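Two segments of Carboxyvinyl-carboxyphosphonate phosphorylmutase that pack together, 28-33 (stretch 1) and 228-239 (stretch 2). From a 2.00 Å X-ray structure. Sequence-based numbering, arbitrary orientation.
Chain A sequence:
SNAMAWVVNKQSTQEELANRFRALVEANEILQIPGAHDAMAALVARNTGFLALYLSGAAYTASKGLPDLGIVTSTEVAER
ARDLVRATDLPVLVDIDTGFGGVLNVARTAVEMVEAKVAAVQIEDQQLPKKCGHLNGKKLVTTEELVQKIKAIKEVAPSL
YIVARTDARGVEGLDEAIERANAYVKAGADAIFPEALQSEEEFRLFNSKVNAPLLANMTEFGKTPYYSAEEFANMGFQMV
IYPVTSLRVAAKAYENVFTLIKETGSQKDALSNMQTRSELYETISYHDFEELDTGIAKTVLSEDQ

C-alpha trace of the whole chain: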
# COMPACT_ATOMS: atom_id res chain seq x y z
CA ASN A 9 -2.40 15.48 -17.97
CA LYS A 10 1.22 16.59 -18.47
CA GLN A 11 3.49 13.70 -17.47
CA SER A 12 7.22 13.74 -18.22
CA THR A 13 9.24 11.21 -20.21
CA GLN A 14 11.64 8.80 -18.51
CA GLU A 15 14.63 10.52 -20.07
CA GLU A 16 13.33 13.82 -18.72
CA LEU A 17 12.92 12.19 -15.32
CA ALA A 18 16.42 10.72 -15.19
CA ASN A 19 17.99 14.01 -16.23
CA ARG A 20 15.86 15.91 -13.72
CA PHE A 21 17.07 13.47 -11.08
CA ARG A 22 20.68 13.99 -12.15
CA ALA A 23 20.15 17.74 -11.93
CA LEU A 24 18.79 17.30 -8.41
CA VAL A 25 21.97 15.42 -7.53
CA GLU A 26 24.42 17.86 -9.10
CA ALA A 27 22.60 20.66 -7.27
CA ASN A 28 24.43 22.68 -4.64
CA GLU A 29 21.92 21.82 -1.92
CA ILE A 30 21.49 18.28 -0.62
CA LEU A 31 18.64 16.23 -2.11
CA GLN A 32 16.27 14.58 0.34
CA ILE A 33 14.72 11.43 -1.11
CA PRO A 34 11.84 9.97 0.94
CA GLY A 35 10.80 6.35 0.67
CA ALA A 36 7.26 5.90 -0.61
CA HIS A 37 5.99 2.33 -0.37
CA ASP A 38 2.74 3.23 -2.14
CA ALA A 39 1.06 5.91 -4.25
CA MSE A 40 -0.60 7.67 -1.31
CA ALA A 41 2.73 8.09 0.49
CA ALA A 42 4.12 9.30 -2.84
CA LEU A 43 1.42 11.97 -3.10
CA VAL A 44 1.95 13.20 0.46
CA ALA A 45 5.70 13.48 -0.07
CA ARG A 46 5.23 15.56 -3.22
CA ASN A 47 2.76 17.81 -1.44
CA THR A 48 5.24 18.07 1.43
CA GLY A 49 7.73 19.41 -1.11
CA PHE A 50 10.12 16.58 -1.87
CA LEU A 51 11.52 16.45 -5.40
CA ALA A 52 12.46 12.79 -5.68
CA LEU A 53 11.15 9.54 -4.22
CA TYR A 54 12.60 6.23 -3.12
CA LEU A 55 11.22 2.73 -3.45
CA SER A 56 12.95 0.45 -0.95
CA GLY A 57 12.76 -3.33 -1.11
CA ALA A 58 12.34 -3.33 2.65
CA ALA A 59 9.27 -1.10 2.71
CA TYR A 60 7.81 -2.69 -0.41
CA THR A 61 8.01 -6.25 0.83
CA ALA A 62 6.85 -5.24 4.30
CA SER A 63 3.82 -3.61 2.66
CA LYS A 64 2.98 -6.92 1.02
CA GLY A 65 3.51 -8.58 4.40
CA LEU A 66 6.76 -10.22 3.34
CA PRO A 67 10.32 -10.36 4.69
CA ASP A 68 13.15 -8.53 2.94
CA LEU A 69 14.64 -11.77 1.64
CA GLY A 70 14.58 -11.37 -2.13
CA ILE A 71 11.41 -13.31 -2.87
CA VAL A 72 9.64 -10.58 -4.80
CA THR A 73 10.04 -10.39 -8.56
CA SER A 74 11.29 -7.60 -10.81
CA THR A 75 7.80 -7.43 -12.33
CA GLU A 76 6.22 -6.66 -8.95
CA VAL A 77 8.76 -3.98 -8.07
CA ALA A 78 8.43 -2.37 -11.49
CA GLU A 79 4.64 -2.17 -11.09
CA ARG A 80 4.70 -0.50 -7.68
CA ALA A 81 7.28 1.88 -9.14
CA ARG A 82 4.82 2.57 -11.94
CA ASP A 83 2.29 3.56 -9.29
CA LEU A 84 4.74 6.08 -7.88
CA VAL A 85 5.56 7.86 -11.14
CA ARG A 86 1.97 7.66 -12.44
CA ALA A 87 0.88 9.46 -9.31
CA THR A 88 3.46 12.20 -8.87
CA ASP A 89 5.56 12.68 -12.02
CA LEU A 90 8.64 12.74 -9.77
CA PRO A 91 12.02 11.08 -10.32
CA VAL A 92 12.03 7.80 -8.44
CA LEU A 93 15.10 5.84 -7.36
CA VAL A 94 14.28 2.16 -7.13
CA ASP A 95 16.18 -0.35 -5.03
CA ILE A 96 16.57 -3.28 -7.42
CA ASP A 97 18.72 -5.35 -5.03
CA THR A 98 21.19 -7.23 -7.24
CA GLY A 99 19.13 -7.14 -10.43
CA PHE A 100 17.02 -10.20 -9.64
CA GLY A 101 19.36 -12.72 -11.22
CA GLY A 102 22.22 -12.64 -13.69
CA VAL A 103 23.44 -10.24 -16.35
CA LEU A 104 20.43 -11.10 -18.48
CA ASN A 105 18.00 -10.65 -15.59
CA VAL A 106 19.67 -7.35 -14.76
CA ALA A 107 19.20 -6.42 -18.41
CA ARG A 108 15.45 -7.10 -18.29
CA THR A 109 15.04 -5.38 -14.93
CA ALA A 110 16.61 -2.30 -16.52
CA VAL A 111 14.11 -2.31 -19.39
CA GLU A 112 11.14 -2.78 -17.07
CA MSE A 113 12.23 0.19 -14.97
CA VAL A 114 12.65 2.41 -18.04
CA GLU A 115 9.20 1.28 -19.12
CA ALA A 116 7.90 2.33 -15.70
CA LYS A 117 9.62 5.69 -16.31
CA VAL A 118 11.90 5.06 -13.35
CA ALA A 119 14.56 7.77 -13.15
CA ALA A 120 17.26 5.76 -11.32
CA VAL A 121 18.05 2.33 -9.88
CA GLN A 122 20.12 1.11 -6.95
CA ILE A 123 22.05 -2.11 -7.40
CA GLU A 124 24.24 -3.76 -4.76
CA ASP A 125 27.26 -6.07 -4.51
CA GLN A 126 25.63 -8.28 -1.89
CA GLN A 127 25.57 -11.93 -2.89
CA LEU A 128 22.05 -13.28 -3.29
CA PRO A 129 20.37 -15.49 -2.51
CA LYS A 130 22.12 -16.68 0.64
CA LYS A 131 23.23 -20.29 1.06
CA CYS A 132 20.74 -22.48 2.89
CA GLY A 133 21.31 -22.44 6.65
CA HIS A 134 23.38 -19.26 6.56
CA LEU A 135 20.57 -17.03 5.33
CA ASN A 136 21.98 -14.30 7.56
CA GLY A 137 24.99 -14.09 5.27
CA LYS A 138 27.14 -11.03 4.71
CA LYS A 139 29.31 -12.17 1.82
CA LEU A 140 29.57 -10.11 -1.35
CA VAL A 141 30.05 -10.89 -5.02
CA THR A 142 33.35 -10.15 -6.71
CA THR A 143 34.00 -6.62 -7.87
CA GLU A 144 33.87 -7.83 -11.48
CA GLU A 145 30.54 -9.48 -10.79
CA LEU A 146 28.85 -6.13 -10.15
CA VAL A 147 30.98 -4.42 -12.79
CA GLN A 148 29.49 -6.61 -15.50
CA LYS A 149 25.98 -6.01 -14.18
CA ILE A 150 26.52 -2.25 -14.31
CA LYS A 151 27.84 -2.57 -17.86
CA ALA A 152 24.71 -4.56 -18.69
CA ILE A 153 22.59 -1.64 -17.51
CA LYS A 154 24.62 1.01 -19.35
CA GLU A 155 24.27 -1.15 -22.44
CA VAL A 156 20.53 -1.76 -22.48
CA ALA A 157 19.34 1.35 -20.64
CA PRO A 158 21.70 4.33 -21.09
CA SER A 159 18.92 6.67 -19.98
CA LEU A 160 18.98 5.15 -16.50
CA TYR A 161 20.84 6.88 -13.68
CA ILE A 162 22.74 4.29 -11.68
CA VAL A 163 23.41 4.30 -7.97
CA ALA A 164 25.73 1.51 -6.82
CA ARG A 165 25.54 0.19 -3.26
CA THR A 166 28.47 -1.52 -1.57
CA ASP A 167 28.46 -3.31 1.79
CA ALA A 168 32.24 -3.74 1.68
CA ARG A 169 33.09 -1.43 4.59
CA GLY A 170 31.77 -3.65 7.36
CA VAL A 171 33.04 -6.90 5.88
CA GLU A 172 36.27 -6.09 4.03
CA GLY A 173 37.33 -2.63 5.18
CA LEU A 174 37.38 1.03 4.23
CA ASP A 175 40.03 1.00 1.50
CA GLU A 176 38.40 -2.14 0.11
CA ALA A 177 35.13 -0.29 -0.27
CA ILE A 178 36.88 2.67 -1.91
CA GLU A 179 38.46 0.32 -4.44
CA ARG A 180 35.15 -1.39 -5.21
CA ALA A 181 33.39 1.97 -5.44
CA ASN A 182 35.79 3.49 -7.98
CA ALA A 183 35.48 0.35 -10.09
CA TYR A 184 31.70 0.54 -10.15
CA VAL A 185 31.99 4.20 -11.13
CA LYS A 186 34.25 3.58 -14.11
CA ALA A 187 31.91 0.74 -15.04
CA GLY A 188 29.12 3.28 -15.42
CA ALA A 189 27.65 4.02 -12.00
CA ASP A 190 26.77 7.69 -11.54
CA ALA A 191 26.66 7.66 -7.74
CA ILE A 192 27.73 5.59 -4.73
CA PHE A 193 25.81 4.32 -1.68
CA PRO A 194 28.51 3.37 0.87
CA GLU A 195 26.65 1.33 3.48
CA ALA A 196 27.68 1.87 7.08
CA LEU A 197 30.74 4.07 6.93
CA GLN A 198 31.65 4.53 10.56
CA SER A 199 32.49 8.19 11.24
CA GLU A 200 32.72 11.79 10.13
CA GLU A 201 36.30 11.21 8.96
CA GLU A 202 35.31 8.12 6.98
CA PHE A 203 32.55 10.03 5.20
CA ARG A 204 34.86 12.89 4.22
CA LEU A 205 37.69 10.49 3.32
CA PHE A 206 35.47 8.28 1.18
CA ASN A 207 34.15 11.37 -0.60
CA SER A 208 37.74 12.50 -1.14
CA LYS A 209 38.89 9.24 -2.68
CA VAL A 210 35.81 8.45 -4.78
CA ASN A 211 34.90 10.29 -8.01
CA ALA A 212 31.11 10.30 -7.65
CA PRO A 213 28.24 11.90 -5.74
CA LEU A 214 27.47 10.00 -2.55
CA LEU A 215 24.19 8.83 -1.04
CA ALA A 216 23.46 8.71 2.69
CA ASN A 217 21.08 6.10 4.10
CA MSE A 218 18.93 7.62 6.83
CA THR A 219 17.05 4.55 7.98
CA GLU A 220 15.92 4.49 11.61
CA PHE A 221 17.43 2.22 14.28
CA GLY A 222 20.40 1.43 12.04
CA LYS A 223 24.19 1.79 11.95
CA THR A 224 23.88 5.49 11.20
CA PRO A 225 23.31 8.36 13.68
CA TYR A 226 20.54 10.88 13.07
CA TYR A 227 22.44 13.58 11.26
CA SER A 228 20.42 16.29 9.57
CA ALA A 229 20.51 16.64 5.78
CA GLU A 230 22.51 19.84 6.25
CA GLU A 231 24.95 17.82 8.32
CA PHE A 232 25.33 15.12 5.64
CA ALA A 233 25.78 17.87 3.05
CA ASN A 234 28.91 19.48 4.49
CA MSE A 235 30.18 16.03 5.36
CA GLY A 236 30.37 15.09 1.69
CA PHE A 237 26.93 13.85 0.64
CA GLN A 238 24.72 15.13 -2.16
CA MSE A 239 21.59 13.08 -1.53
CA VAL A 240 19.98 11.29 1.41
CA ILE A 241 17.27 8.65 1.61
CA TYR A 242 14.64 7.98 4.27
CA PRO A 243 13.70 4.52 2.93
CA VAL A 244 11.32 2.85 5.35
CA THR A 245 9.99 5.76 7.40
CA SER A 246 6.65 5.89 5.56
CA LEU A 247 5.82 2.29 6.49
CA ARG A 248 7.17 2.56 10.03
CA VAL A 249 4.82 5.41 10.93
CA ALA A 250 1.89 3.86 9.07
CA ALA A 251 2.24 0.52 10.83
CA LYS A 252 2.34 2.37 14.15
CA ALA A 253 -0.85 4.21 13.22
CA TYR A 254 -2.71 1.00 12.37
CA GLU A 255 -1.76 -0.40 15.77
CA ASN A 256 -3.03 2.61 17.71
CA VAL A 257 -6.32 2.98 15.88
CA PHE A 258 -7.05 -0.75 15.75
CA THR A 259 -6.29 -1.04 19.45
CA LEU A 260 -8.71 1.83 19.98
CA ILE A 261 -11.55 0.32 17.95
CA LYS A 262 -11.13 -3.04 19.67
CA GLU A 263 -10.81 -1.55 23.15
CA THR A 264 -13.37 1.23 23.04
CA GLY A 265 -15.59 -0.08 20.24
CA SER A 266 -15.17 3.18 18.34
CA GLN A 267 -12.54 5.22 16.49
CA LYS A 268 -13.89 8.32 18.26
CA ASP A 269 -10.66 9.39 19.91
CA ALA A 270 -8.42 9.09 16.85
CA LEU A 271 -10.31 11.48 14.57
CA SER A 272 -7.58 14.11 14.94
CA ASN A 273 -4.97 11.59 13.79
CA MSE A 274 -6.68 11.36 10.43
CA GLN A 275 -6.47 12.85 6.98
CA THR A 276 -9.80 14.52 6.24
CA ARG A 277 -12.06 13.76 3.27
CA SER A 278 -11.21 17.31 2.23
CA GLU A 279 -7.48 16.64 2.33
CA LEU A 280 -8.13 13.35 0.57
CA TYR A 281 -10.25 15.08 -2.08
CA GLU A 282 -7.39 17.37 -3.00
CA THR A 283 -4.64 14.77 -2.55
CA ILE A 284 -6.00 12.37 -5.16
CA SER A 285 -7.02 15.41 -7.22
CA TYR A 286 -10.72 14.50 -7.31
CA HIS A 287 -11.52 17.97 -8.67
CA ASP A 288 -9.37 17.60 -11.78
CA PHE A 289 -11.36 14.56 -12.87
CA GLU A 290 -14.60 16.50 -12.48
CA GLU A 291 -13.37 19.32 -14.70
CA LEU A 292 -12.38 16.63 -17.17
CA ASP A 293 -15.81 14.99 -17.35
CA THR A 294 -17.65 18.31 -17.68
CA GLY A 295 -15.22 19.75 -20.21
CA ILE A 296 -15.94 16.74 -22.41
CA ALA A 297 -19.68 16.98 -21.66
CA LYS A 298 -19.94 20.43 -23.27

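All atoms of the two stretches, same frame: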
# COMPACT_ATOMS: atom_id res chain seq x y z
N ASN A 28 23.59 22.24 -5.74
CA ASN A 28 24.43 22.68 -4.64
C ASN A 28 23.89 22.22 -3.30
O ASN A 28 24.66 21.87 -2.40
CB ASN A 28 24.55 24.21 -4.68
CG ASN A 28 25.89 24.70 -4.18
OD1 ASN A 28 26.83 23.92 -4.02
ND2 ASN A 28 25.99 26.00 -3.95
N GLU A 29 22.57 22.22 -3.16
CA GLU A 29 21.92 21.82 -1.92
C GLU A 29 21.56 20.34 -1.91
O GLU A 29 21.19 19.77 -2.94
CB GLU A 29 20.67 22.68 -1.66
CG GLU A 29 20.71 23.46 -0.35
CD GLU A 29 20.37 22.61 0.86
OE1 GLU A 29 19.17 22.42 1.13
OE2 GLU A 29 21.30 22.14 1.55
N ILE A 30 21.68 19.72 -0.74
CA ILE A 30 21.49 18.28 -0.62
C ILE A 30 20.06 17.87 -1.00
O ILE A 30 19.10 18.58 -0.71
CB ILE A 30 21.86 17.78 0.79
CG1 ILE A 30 21.77 16.25 0.87
CG2 ILE A 30 20.99 18.45 1.84
CD1 ILE A 30 22.96 15.60 1.54
N LEU A 31 19.94 16.73 -1.68
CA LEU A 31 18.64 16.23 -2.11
C LEU A 31 18.10 15.23 -1.11
O LEU A 31 18.71 14.20 -0.85
CB LEU A 31 18.76 15.58 -3.49
CG LEU A 31 17.49 14.90 -4.01
CD1 LEU A 31 16.41 15.93 -4.29
CD2 LEU A 31 17.79 14.07 -5.24
N GLN A 32 16.94 15.53 -0.54
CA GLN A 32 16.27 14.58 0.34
C GLN A 32 15.34 13.70 -0.48
O GLN A 32 14.50 14.20 -1.23
CB GLN A 32 15.51 15.30 1.44
CG GLN A 32 16.37 16.05 2.43
CD GLN A 32 15.57 16.65 3.57
OE1 GLN A 32 14.74 17.54 3.36
NE2 GLN A 32 15.80 16.15 4.78
N ILE A 33 15.50 12.39 -0.34
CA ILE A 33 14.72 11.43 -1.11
C ILE A 33 13.96 10.49 -0.18
O ILE A 33 14.53 9.52 0.32
CB ILE A 33 15.62 10.60 -2.04
CG1 ILE A 33 16.49 11.51 -2.90
CG2 ILE A 33 14.77 9.70 -2.92
CD1 ILE A 33 17.34 10.76 -3.89
N SER A 228 21.35 15.57 10.42
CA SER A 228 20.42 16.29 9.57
C SER A 228 20.93 16.21 8.13
O SER A 228 22.06 15.79 7.90
CB SER A 228 20.26 17.74 10.02
OG SER A 228 21.48 18.45 9.90
N ALA A 229 20.10 16.62 7.18
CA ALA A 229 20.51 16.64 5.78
C ALA A 229 21.61 17.67 5.57
O ALA A 229 22.53 17.46 4.78
CB ALA A 229 19.33 16.92 4.89
N GLU A 230 21.50 18.79 6.28
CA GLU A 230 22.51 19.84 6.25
C GLU A 230 23.83 19.28 6.75
O GLU A 230 24.89 19.58 6.21
CB GLU A 230 22.07 21.03 7.11
CG GLU A 230 23.13 22.11 7.30
CD GLU A 230 23.25 23.04 6.10
OE1 GLU A 230 22.36 23.00 5.23
OE2 GLU A 230 24.24 23.80 6.04
N GLU A 231 23.76 18.46 7.80
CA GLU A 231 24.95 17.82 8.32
C GLU A 231 25.59 16.91 7.28
O GLU A 231 26.75 17.10 6.96
CB GLU A 231 24.64 17.07 9.63
CG GLU A 231 24.66 17.98 10.85
CD GLU A 231 23.95 17.40 12.05
OE1 GLU A 231 24.25 17.81 13.19
OE2 GLU A 231 23.07 16.53 11.86
N PHE A 232 24.83 15.98 6.72
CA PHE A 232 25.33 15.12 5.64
C PHE A 232 25.95 15.91 4.49
O PHE A 232 26.93 15.48 3.90
CB PHE A 232 24.22 14.26 5.07
CG PHE A 232 23.79 13.15 5.98
CD1 PHE A 232 22.52 13.15 6.52
CD2 PHE A 232 24.65 12.11 6.27
CE1 PHE A 232 22.12 12.14 7.35
CE2 PHE A 232 24.25 11.09 7.10
CZ PHE A 232 22.99 11.10 7.65
N ALA A 233 25.36 17.06 4.19
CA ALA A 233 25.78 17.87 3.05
C ALA A 233 27.22 18.38 3.18
O ALA A 233 28.01 18.23 2.26
CB ALA A 233 24.83 19.03 2.84
N ASN A 234 27.56 18.97 4.32
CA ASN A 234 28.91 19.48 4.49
C ASN A 234 29.89 18.37 4.81
O ASN A 234 31.11 18.58 4.84
CB ASN A 234 28.97 20.60 5.54
CG ASN A 234 28.40 20.18 6.87
OD1 ASN A 234 28.78 19.15 7.43
ND2 ASN A 234 27.49 20.99 7.40
N MSE A 235 29.36 17.18 5.04
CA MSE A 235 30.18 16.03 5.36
C MSE A 235 30.51 15.22 4.11
O MSE A 235 31.21 14.21 4.18
CB MSE A 235 29.49 15.17 6.41
CG MSE A 235 29.30 15.86 7.76
SE MSE A 235 29.10 14.51 9.12
CE MSE A 235 30.52 13.48 8.35
N GLY A 236 29.98 15.66 2.97
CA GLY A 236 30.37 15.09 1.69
C GLY A 236 29.30 14.31 0.95
O GLY A 236 29.61 13.51 0.07
N PHE A 237 28.04 14.54 1.30
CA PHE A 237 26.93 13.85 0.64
C PHE A 237 26.07 14.80 -0.17
O PHE A 237 25.93 15.97 0.17
CB PHE A 237 26.07 13.10 1.66
CG PHE A 237 26.73 11.87 2.21
CD1 PHE A 237 26.69 10.68 1.50
CD2 PHE A 237 27.41 11.91 3.41
CE1 PHE A 237 27.31 9.55 1.99
CE2 PHE A 237 28.02 10.78 3.91
CZ PHE A 237 27.97 9.60 3.20
N GLN A 238 25.50 14.29 -1.26
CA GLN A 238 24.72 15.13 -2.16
C GLN A 238 23.28 14.65 -2.29
O GLN A 238 22.47 15.25 -2.99
CB GLN A 238 25.40 15.20 -3.53
CG GLN A 238 26.85 15.63 -3.42
CD GLN A 238 27.58 15.61 -4.74
OE1 GLN A 238 27.04 16.04 -5.76
NE2 GLN A 238 28.80 15.10 -4.73
N MSE A 239 22.96 13.56 -1.59
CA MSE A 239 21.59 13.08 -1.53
C MSE A 239 21.44 12.17 -0.32
O MSE A 239 22.41 11.55 0.12
CB MSE A 239 21.21 12.34 -2.81
CG MSE A 239 21.60 10.88 -2.84
SE MSE A 239 21.50 10.10 -4.62
CE MSE A 239 23.18 10.78 -5.32

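What fills the apolar centre of the contact? Ile30 does: its side chain points toward stretch 2 and settles into a pocket made by the helix and the segment after it. Its CG2 lies 3.8 Å from Ala229 CB, its CB 3.8 Å from Ala233 CB, and its CD1 4.0 Å from both Phe232 CB and Phe237 CB. Both alanine methyls point toward stretch 1 and pack against the isoleucine by van der Waals contact.

How do the backbones join? Leu31 and Met239 pair as parallel strands, their CA atoms 4.4 Å apart. One hydrogen bond crosses between the stretches, from Leu31 N to Gln238 O (3.2 Å, nearly straight at 164°), and a CA-H...O contact follows, with Met239 CA 3.2 Å from Leu31 O. Leu31 and Met239, a selenomethionine, place their side chains on the same face of the sheet, CB to CB 4.1 Å.

How is the helix that meets Ile30 finished at its ends? Ser228 caps its start, OG accepting from Glu231 N at 3.1 Å. At its other end Gly236, with positive phi, closes a Schellman motif and leads on to Met239. Neither Ser228 nor Gly236 itself touches stretch 1.

What lies at the polar edge? Glu29 OE2 and Glu230 OE1 stand 3.9 Å apart, like charges that offer no attraction, at an exposed margin.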